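Local coordinates for protein alpha-1,3-glucanase (Paenibacillus glycanilyticus, PDB 6K0P) that probably hydrolyses the alpha-1,3-glucosidic linkages of alpha-1,3-glucan, as the catalytic domain of a glycoside hydrolase of family 87, at residues 344-350 and 375-381; 354-360 and 386-392; 523-527 and 555-560. The protein carries 1 engineered substitution. All coordinates share one frame. Residue numbers count along the deposited sequence, not the author numbering.

Contact 1: residues 344-350 and 375-381; sequences IDNNYAR and YTNLTAT
Asp345 OD1 is the shared acceptor of two side chains: Thr376 OG1 (2.7 Å) and Asn377 ND2 (2.8 Å), while Asn377 OD1 turns to Asn401. Thr376 takes chi1 p and Asn377 m; Asp345 is t. Parallel backbone pairing runs from Thr376 N to Ile344 O (2.9 Å) and from Asn346 N to Thr376 O (2.9 Å), then, past a corner, from Thr379 N to Asn347 O (3.1 Å), Ala349 N to Thr379 O (2.8 Å) and Thr381 N to Ala349 O (2.9 Å). Two successive coils of a parallel beta-helix stack in register, Ile344 on Tyr375 through Arg350 on Thr381, the axes of strands 348-350 and 378-381 approaching to 4.7 Å at 5°. At the corner Asn346 (63/49) and Asn377 (55/56) adopt the left-handed helical conformation, their CA atoms 4.6 Å apart. A water bridges Tyr348 OH (2.6 Å) and Thr381 OG1 (2.9 Å). In the packing, Ile344 CG1 sits over the Tyr375 ring face, 4.0 Å from its centroid, and Ile344 CG2 meets Leu378 CD2 at 4.2 Å.

Contact 2: residues 354-360 and 386-392; sequences DDSFALF and AAAFAVY
Tyr392, with chi1 m, lays its CB 3.4 Å from CD2 of Phe360, whose chi1 is t; the two rings meet obliquely, centroids 5.4 Å apart. The phenol then reaches back along the face carrying Ala358 and Ala390, and Tyr392 OH donates to Asp355 OD2 at 2.6 Å. The other carboxylate oxygen, Asp355 OD1, accepts from Ala387 N (2.9 Å), and one water donates to it (2.8 Å) and to Tyr392 OH (2.9 Å). A single aspartate therefore ties the bend of one coil to the bend and strand of the next.

This is the stacking of successive coils in a parallel beta-helix; CA register persists through the bend, though Asp354 and Ala386 differ in backbone angles. Ser356 (-68/-51) and Ala388 (-65/-43) both take alpha-region angles, with CA atoms 5.0 Å apart, and Ser356 N bonds Ala387 O at 3.0 Å, Phe357 N bonds Ala388 O at 3.2 Å. Strands 357-360 and 389-392 run 1° from parallel, axes 4.8 Å apart at closest approach, through Ala390 N to Phe357 O (3.0 Å), Leu359 N to Ala390 O (2.9 Å) and Tyr392 N to Leu359 O (2.8 Å). On the other face Phe357 and Phe389, both chi1 m, stand rim to rim, CD2 of Phe357 3.6 Å from CE1 of Phe389, planes at 14°.

The side chain of Asp354, about 6 Å from a bound glucose, forms a salt bridge with Arg280 of a glycan pocket. Strands 333-336 and 409-416 continue the sheet beyond the pair, while Leu359 and Val391 pack inward on Phe399 of strand 397-407.

Contact 3: residues 523-527 and 555-560; sequences KLVVR and YGEAQS. With SO4 (sulfate ion), chain E.
Near the C-terminal end of the parallel beta-helix, between 523-527 and 555-560, coil-to-coil pairing comes down to one parallel bridge, Lys523 with Tyr555, CA atoms 4.8 Å apart, closed by Leu524 N donating to Tyr555 O at 2.8 Å. Beyond it the segments are held mainly by Tyr555, Val526 and Leu524. Tyr555 (chi1 t) has CD2 4.1 Å from Lys523 CG and CE2 4.1 Å from Val526 CG2, and its ring stacks on Tyr520; its hydroxyl bonds Asp453 and accepts Gln559 NE2 at 3.2 Å. Val526, also t, uses CG2 to touch Gly556 CA (3.9 Å) and Gln559 CB (3.7 Å). Leu524 (m, t) points toward 555-560, placing CD1 3.8 Å from Glu557 CA and CB 3.8 Å from Ser560 OG.

Gly556, at 105/-6, leads into a type I turn over Glu557 to Ser560; a CB there would clash with Leu524 O. Ser560 OG bonds Gly556 O at 2.6 Å and, through a water, Val525 O. A sulfate, probably from the crystallisation liquor, is held by backbone NH groups at and just before the turn: Gly556 N reaches its O4 and Ala558 N its O3, each at 2.9 Å, and Gln559 NE2 donates to sulfate O1 at 2.9 Å.

From the N terminus the chain enters contact 1 at 344-350 and almost at once contact 2 at 354-360, completes the coil of the beta-helix, and closes first contact 1 at 375-381, then contact 2 at 386-392. The two cross, their segments alternating, because each joins a different side of the same pair of successive coils; they touch where Tyr375 OH lies 2.7 Å from Ala358 O, a probable hydrogen bond, and Ala380 CB lies 3.5 Å from Ser356 CB. Contact 3 follows in series, closing a later coil between 523-527 and 555-560, with its centre about 33 Å from that of contact 1 and 25 Å from that of contact 2, without touching either.

Contact 1: residues 344-350 and 375-381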
loop_
_atom_site.group_PDB
_atom_site.type_symbol
_atom_site.label_atom_id
_atom_site.label_comp_id
_atom_site.label_asym_id
_atom_site.label_seq_id
_atom_site.Cartn_x
_atom_site.Cartn_y
_atom_site.Cartn_z
ATOM N N ILE A 344 -3.941 -2.209 13.795
ATOM C CA ILE A 344 -4.039 -2.031 12.348
ATOM C C ILE A 344 -4.129 -3.435 11.769
ATOM O O ILE A 344 -3.105 -4.091 11.545
ATOM C CB ILE A 344 -2.823 -1.261 11.798
ATOM C CG1 ILE A 344 -2.583 0.019 12.609
ATOM C CG2 ILE A 344 -2.991 -0.955 10.307
ATOM C CD1 ILE A 344 -3.744 0.969 12.637
ATOM N N ASP A 345 -5.350 -3.922 11.549
ATOM C CA ASP A 345 -5.592 -5.339 11.311
ATOM C C ASP A 345 -6.419 -5.558 10.055
ATOM O O ASP A 345 -7.469 -4.932 9.875
ATOM C CB ASP A 345 -6.344 -5.946 12.496
ATOM C CG ASP A 345 -6.632 -7.410 12.305
ATOM O OD1 ASP A 345 -5.703 -8.148 11.920
ATOM O OD2 ASP A 345 -7.781 -7.830 12.552
ATOM N N ASN A 346 -5.961 -6.466 9.199
ATOM C CA ASN A 346 -6.779 -6.965 8.100
ATOM C C ASN A 346 -7.151 -5.861 7.118
ATOM O O ASN A 346 -8.309 -5.711 6.729
ATOM C CB ASN A 346 -8.017 -7.726 8.589
ATOM C CG ASN A 346 -8.438 -8.796 7.612
ATOM O OD1 ASN A 346 -7.671 -9.718 7.331
ATOM N ND2 ASN A 346 -9.645 -8.671 7.062
ATOM N N ASN A 347 -6.143 -5.098 6.705
ATOM C CA ASN A 347 -6.306 -4.038 5.725
ATOM C C ASN A 347 -5.527 -4.384 4.466
ATOM O O ASN A 347 -4.460 -5.005 4.525
ATOM C CB ASN A 347 -5.802 -2.712 6.279
ATOM C CG ASN A 347 -6.528 -2.308 7.547
ATOM O OD1 ASN A 347 -7.695 -1.933 7.504
ATOM N ND2 ASN A 347 -5.845 -2.386 8.683
ATOM N N TYR A 348 -6.074 -3.965 3.331
ATOM C CA TYR A 348 -5.496 -4.218 2.018
ATOM C C TYR A 348 -5.160 -2.879 1.386
ATOM O O TYR A 348 -6.020 -1.992 1.317
ATOM C CB TYR A 348 -6.511 -4.956 1.128
ATOM C CG TYR A 348 -6.071 -5.113 -0.313
ATOM C CD1 TYR A 348 -6.330 -4.121 -1.258
ATOM C CD2 TYR A 348 -5.422 -6.264 -0.739
ATOM C CE1 TYR A 348 -5.924 -4.254 -2.574
ATOM C CE2 TYR A 348 -5.012 -6.411 -2.056
ATOM C CZ TYR A 348 -5.272 -5.403 -2.969
ATOM O OH TYR A 348 -4.866 -5.539 -4.285
ATOM N N ALA A 349 -3.918 -2.738 0.917
ATOM C CA ALA A 349 -3.483 -1.540 0.216
ATOM C C ALA A 349 -2.914 -1.932 -1.136
ATOM O O ALA A 349 -2.141 -2.889 -1.238
ATOM C CB ALA A 349 -2.408 -0.783 1.003
ATOM N N ARG A 350 -3.302 -1.190 -2.172
ATOM C CA ARG A 350 -2.700 -1.349 -3.492
ATOM C C ARG A 350 -2.526 0.032 -4.102
ATOM O O ARG A 350 -3.464 0.834 -4.107
ATOM C CB ARG A 350 -3.570 -2.213 -4.418
ATOM C CG ARG A 350 -2.931 -2.411 -5.797
ATOM C CD ARG A 350 -3.765 -3.328 -6.673
ATOM N NE ARG A 350 -4.997 -2.711 -7.180
ATOM C CZ ARG A 350 -6.214 -3.249 -7.071
ATOM N NH1 ARG A 350 -6.397 -4.415 -6.446
ATOM N NH2 ARG A 350 -7.257 -2.632 -7.610
ATOM N N TYR A 375 0.367 -4.452 13.868
ATOM C CA TYR A 375 0.079 -4.324 12.440
ATOM C C TYR A 375 -0.018 -5.765 11.948
ATOM O O TYR A 375 1.002 -6.434 11.763
ATOM C CB TYR A 375 1.226 -3.591 11.748
ATOM C CG TYR A 375 1.268 -2.073 11.893
ATOM C CD1 TYR A 375 1.233 -1.448 13.142
ATOM C CD2 TYR A 375 1.404 -1.262 10.773
ATOM C CE1 TYR A 375 1.294 -0.058 13.255
ATOM C CE2 TYR A 375 1.477 0.123 10.885
ATOM C CZ TYR A 375 1.415 0.721 12.123
ATOM O OH TYR A 375 1.480 2.094 12.228
ATOM N N THR A 376 -1.240 -6.262 11.764
ATOM C CA THR A 376 -1.470 -7.689 11.569
ATOM C C THR A 376 -2.345 -7.937 10.351
ATOM O O THR A 376 -3.262 -7.160 10.064
ATOM C CB THR A 376 -2.129 -8.330 12.801
ATOM O OG1 THR A 376 -3.358 -7.651 13.101
ATOM C CG2 THR A 376 -1.205 -8.241 14.019
ATOM N N ASN A 377 -2.063 -9.030 9.640
ATOM C CA ASN A 377 -2.898 -9.461 8.521
ATOM C C ASN A 377 -3.041 -8.337 7.497
ATOM O O ASN A 377 -4.140 -7.916 7.142
ATOM C CB ASN A 377 -4.267 -9.957 9.012
ATOM C CG ASN A 377 -4.154 -10.996 10.115
ATOM O OD1 ASN A 377 -3.477 -12.009 9.954
ATOM N ND2 ASN A 377 -4.806 -10.742 11.244
ATOM N N LEU A 378 -1.899 -7.847 7.025
ATOM C CA LEU A 378 -1.870 -6.688 6.142
ATOM C C LEU A 378 -1.330 -7.079 4.776
ATOM O O LEU A 378 -0.362 -7.846 4.673
ATOM C CB LEU A 378 -0.994 -5.579 6.725
ATOM C CG LEU A 378 -1.382 -5.026 8.099
ATOM C CD1 LEU A 378 -0.446 -3.877 8.483
ATOM C CD2 LEU A 378 -2.837 -4.548 8.111
ATOM N N THR A 379 -1.947 -6.540 3.726
ATOM C CA THR A 379 -1.467 -6.713 2.364
ATOM C C THR A 379 -1.168 -5.343 1.780
ATOM O O THR A 379 -1.972 -4.416 1.918
ATOM C CB THR A 379 -2.522 -7.428 1.522
ATOM O OG1 THR A 379 -2.646 -8.776 1.992
ATOM C CG2 THR A 379 -2.145 -7.416 0.038
ATOM N N ALA A 380 -0.002 -5.209 1.146
ATOM C CA ALA A 380 0.376 -3.967 0.475
ATOM C C ALA A 380 1.086 -4.324 -0.821
ATOM O O ALA A 380 2.172 -4.909 -0.791
ATOM C CB ALA A 380 1.264 -3.106 1.374
ATOM N N THR A 381 0.481 -3.979 -1.957
ATOM C CA THR A 381 1.020 -4.365 -3.257
ATOM C C THR A 381 1.041 -3.152 -4.178
ATOM O O THR A 381 0.373 -2.149 -3.926
ATOM C CB THR A 381 0.180 -5.457 -3.916
ATOM O OG1 THR A 381 -1.150 -4.965 -4.121
ATOM C CG2 THR A 381 0.134 -6.711 -3.037
HETATM O O HOH W 1 -2.877 -7.130 -4.876
#

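Contact 2: residues 354-360 and 386-392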
loop_
_atom_site.group_PDB
_atom_site.type_symbol
_atom_site.label_atom_id
_atom_site.label_comp_id
_atom_site.label_asym_id
_atom_site.label_seq_id
_atom_site.Cartn_x
_atom_site.Cartn_y
_atom_site.Cartn_z
ATOM N N ASP A 354 3.486 6.273 -1.201
ATOM C CA ASP A 354 4.618 6.222 -0.275
ATOM C C ASP A 354 4.373 4.986 0.587
ATOM O O ASP A 354 3.514 4.160 0.251
ATOM C CB ASP A 354 4.733 7.538 0.505
ATOM C CG ASP A 354 6.162 7.863 0.917
ATOM O OD1 ASP A 354 6.767 7.093 1.699
ATOM O OD2 ASP A 354 6.686 8.904 0.471
ATOM N N ASP A 355 5.120 4.841 1.690
ATOM C CA ASP A 355 5.016 3.654 2.543
ATOM C C ASP A 355 3.553 3.281 2.753
ATOM O O ASP A 355 2.758 4.099 3.218
ATOM C CB ASP A 355 5.640 3.941 3.915
ATOM C CG ASP A 355 7.148 4.128 3.879
ATOM O OD1 ASP A 355 7.849 3.515 3.045
ATOM O OD2 ASP A 355 7.636 4.891 4.746
ATOM N N SER A 356 3.179 2.044 2.422
ATOM C CA SER A 356 1.755 1.707 2.497
ATOM C C SER A 356 1.272 1.694 3.941
ATOM O O SER A 356 0.262 2.327 4.275
ATOM C CB SER A 356 1.470 0.360 1.841
ATOM O OG SER A 356 1.796 0.383 0.456
ATOM N N PHE A 357 1.986 0.980 4.811
ATOM C CA PHE A 357 1.702 0.939 6.243
ATOM C C PHE A 357 2.999 1.283 6.946
ATOM O O PHE A 357 4.016 0.621 6.718
ATOM C CB PHE A 357 1.235 -0.457 6.663
ATOM C CG PHE A 357 -0.059 -0.881 6.027
ATOM C CD1 PHE A 357 -1.274 -0.426 6.519
ATOM C CD2 PHE A 357 -0.054 -1.728 4.937
ATOM C CE1 PHE A 357 -2.475 -0.820 5.930
ATOM C CE2 PHE A 357 -1.248 -2.119 4.342
ATOM C CZ PHE A 357 -2.455 -1.662 4.838
ATOM N N ALA A 358 2.969 2.309 7.790
ATOM C CA ALA A 358 4.193 2.822 8.391
ATOM C C ALA A 358 3.973 3.148 9.861
ATOM O O ALA A 358 2.854 3.444 10.300
ATOM C CB ALA A 358 4.703 4.068 7.662
ATOM N N LEU A 359 5.074 3.093 10.609
ATOM C CA LEU A 359 5.114 3.476 12.014
ATOM C C LEU A 359 6.362 4.319 12.197
ATOM O O LEU A 359 7.470 3.843 11.927
ATOM C CB LEU A 359 5.166 2.226 12.901
ATOM C CG LEU A 359 5.024 2.444 14.409
ATOM C CD1 LEU A 359 3.681 3.076 14.784
ATOM C CD2 LEU A 359 5.173 1.107 15.117
ATOM N N PHE A 360 6.192 5.579 12.579
ATOM C CA PHE A 360 7.333 6.472 12.779
ATOM C C PHE A 360 7.383 6.879 14.241
ATOM O O PHE A 360 6.553 7.666 14.704
ATOM C CB PHE A 360 7.292 7.708 11.879
ATOM C CG PHE A 360 8.597 8.479 11.874
ATOM C CD1 PHE A 360 8.915 9.347 12.910
ATOM C CD2 PHE A 360 9.519 8.298 10.856
ATOM C CE1 PHE A 360 10.122 10.030 12.915
ATOM C CE2 PHE A 360 10.727 8.979 10.855
ATOM C CZ PHE A 360 11.026 9.843 11.879
ATOM N N ALA A 386 8.495 4.074 -2.352
ATOM C CA ALA A 386 8.821 3.677 -0.979
ATOM C C ALA A 386 8.370 2.247 -0.673
ATOM O O ALA A 386 8.257 1.426 -1.592
ATOM C CB ALA A 386 8.362 4.720 0.051
ATOM N N ALA A 387 8.164 1.903 0.598
ATOM C CA ALA A 387 8.084 0.497 0.979
ATOM C C ALA A 387 6.645 0.046 1.212
ATOM O O ALA A 387 5.749 0.850 1.478
ATOM C CB ALA A 387 8.924 0.229 2.240
ATOM N N ALA A 388 6.431 -1.271 1.123
ATOM C CA ALA A 388 5.136 -1.821 1.518
ATOM C C ALA A 388 4.893 -1.629 3.012
ATOM O O ALA A 388 3.794 -1.245 3.432
ATOM C CB ALA A 388 5.052 -3.299 1.120
ATOM N N PHE A 389 5.912 -1.882 3.830
ATOM C CA PHE A 389 5.824 -1.761 5.278
ATOM C C PHE A 389 7.084 -1.059 5.757
ATOM O O PHE A 389 8.180 -1.380 5.300
ATOM C CB PHE A 389 5.721 -3.155 5.932
ATOM C CG PHE A 389 4.588 -3.977 5.401
ATOM C CD1 PHE A 389 3.298 -3.792 5.890
ATOM C CD2 PHE A 389 4.798 -4.911 4.393
ATOM C CE1 PHE A 389 2.242 -4.525 5.378
ATOM C CE2 PHE A 389 3.744 -5.652 3.883
ATOM C CZ PHE A 389 2.465 -5.461 4.385
ATOM N N ALA A 390 6.935 -0.097 6.666
ATOM C CA ALA A 390 8.094 0.655 7.126
ATOM C C ALA A 390 7.974 0.942 8.610
ATOM O O ALA A 390 6.938 1.432 9.075
ATOM C CB ALA A 390 8.251 1.969 6.352
ATOM N N VAL A 391 9.045 0.653 9.346
ATOM C CA VAL A 391 9.089 0.923 10.777
ATOM C C VAL A 391 10.340 1.739 11.068
ATOM O O VAL A 391 11.460 1.312 10.752
ATOM C CB VAL A 391 8.999 -0.362 11.623
ATOM C CG1 VAL A 391 10.101 -1.347 11.293
ATOM C CG2 VAL A 391 8.978 -0.030 13.115
ATOM N N TYR A 392 10.144 2.924 11.630
ATOM C CA TYR A 392 11.216 3.863 11.926
ATOM C C TYR A 392 11.290 3.991 13.443
ATOM O O TYR A 392 10.528 4.751 14.051
ATOM C CB TYR A 392 10.930 5.205 11.258
ATOM C CG TYR A 392 10.716 5.128 9.753
ATOM C CD1 TYR A 392 11.793 5.138 8.871
ATOM C CD2 TYR A 392 9.432 5.050 9.219
ATOM C CE1 TYR A 392 11.593 5.078 7.495
ATOM C CE2 TYR A 392 9.227 4.995 7.849
ATOM C CZ TYR A 392 10.303 5.002 6.996
ATOM O OH TYR A 392 10.096 4.933 5.633
HETATM O O HOH W 2 10.610 3.017 3.488
#

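Contact 3: residues 523-527 and 555-560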
loop_
_atom_site.group_PDB
_atom_site.type_symbol
_atom_site.label_atom_id
_atom_site.label_comp_id
_atom_site.label_asym_id
_atom_site.label_seq_id
_atom_site.Cartn_x
_atom_site.Cartn_y
_atom_site.Cartn_z
ATOM N N LYS A 523 23.009 -8.978 1.425
ATOM C CA LYS A 523 24.040 -7.989 1.135
ATOM C C LYS A 523 24.347 -7.203 2.400
ATOM O O LYS A 523 23.442 -6.616 3.012
ATOM C CB LYS A 523 23.631 -7.032 0.016
ATOM C CG LYS A 523 24.706 -5.966 -0.230
ATOM C CD LYS A 523 24.462 -5.186 -1.514
ATOM C CE LYS A 523 25.485 -4.064 -1.682
ATOM N NZ LYS A 523 25.261 -3.268 -2.936
ATOM N N LEU A 524 25.615 -7.214 2.803
ATOM C CA LEU A 524 26.129 -6.264 3.779
ATOM C C LEU A 524 26.701 -5.101 2.975
ATOM O O LEU A 524 27.687 -5.268 2.250
ATOM C CB LEU A 524 27.186 -6.930 4.662
ATOM C CG LEU A 524 26.834 -8.295 5.268
ATOM C CD1 LEU A 524 27.981 -8.807 6.165
ATOM C CD2 LEU A 524 25.529 -8.266 6.067
ATOM N N VAL A 525 26.054 -3.942 3.052
ATOM C CA VAL A 525 26.464 -2.808 2.229
ATOM C C VAL A 525 27.833 -2.330 2.696
ATOM O O VAL A 525 28.022 -1.994 3.871
ATOM C CB VAL A 525 25.417 -1.686 2.278
ATOM C CG1 VAL A 525 25.856 -0.491 1.412
ATOM C CG2 VAL A 525 24.052 -2.224 1.828
ATOM N N VAL A 526 28.792 -2.290 1.771
ATOM C CA VAL A 526 30.168 -1.916 2.090
ATOM C C VAL A 526 30.412 -0.430 1.876
ATOM O O VAL A 526 31.060 0.228 2.696
ATOM C CB VAL A 526 31.132 -2.779 1.246
ATOM C CG1 VAL A 526 32.578 -2.329 1.449
ATOM C CG2 VAL A 526 30.982 -4.233 1.605
ATOM N N ARG A 527 29.918 0.117 0.767
ATOM C CA ARG A 527 30.073 1.539 0.485
ATOM C C ARG A 527 28.890 1.928 -0.397
ATOM O O ARG A 527 28.920 1.707 -1.614
ATOM C CB ARG A 527 31.408 1.829 -0.194
ATOM C CG ARG A 527 31.635 3.311 -0.478
ATOM C CD ARG A 527 33.033 3.592 -1.050
ATOM N NE ARG A 527 33.231 3.100 -2.415
ATOM C CZ ARG A 527 33.907 1.996 -2.720
ATOM N NH1 ARG A 527 34.443 1.255 -1.757
ATOM N NH2 ARG A 527 34.049 1.627 -3.989
ATOM N N TYR A 555 26.993 -11.233 -0.033
ATOM C CA TYR A 555 28.003 -10.266 -0.430
ATOM C C TYR A 555 28.352 -9.375 0.755
ATOM O O TYR A 555 27.465 -8.944 1.506
ATOM C CB TYR A 555 27.507 -9.375 -1.583
ATOM C CG TYR A 555 28.537 -8.332 -1.955
ATOM C CD1 TYR A 555 29.572 -8.641 -2.828
ATOM C CD2 TYR A 555 28.497 -7.055 -1.408
ATOM C CE1 TYR A 555 30.530 -7.702 -3.156
ATOM C CE2 TYR A 555 29.461 -6.105 -1.721
ATOM C CZ TYR A 555 30.471 -6.437 -2.599
ATOM O OH TYR A 555 31.438 -5.509 -2.915
ATOM N N GLY A 556 29.648 -9.097 0.920
ATOM C CA GLY A 556 30.124 -8.063 1.815
ATOM C C GLY A 556 30.737 -8.551 3.111
ATOM O O GLY A 556 31.265 -7.726 3.872
ATOM N N GLU A 557 30.685 -9.856 3.390
ATOM C CA GLU A 557 31.083 -10.346 4.708
ATOM C C GLU A 557 32.561 -10.080 4.990
ATOM O O GLU A 557 32.924 -9.611 6.078
ATOM C CB GLU A 557 30.758 -11.831 4.845
ATOM C CG GLU A 557 30.990 -12.339 6.262
ATOM C CD GLU A 557 30.493 -13.754 6.485
ATOM O OE1 GLU A 557 30.157 -14.451 5.502
ATOM O OE2 GLU A 557 30.432 -14.162 7.663
ATOM N N ALA A 558 33.432 -10.374 4.019
ATOM C CA ALA A 558 34.862 -10.173 4.225
ATOM C C ALA A 558 35.225 -8.698 4.307
ATOM O O ALA A 558 36.239 -8.346 4.920
ATOM C CB ALA A 558 35.652 -10.848 3.102
ATOM N N GLN A 559 34.427 -7.825 3.694
ATOM C CA GLN A 559 34.704 -6.396 3.649
ATOM C C GLN A 559 34.022 -5.624 4.763
ATOM O O GLN A 559 34.046 -4.387 4.751
ATOM C CB GLN A 559 34.270 -5.812 2.302
ATOM C CG GLN A 559 34.970 -6.411 1.108
ATOM C CD GLN A 559 34.365 -5.916 -0.183
ATOM O OE1 GLN A 559 34.716 -4.838 -0.670
ATOM N NE2 GLN A 559 33.414 -6.679 -0.721
ATOM N N SER A 560 33.407 -6.323 5.713
ATOM C CA SER A 560 32.679 -5.696 6.815
ATOM C C SER A 560 33.302 -6.143 8.131
ATOM O O SER A 560 32.727 -6.970 8.859
ATOM C CB SER A 560 31.185 -5.993 6.735
ATOM O OG SER A 560 30.698 -5.704 5.429
HETATM S S SO4 E . 32.992 -10.231 0.382
HETATM O O1 SO4 E . 33.094 -8.964 1.076
HETATM O O2 SO4 E . 34.234 -10.414 -0.403
HETATM O O3 SO4 E . 32.844 -11.335 1.314
HETATM O O4 SO4 E . 31.835 -10.272 -0.522
HETATM O O HOH W 3 28.592 -3.997 5.712
#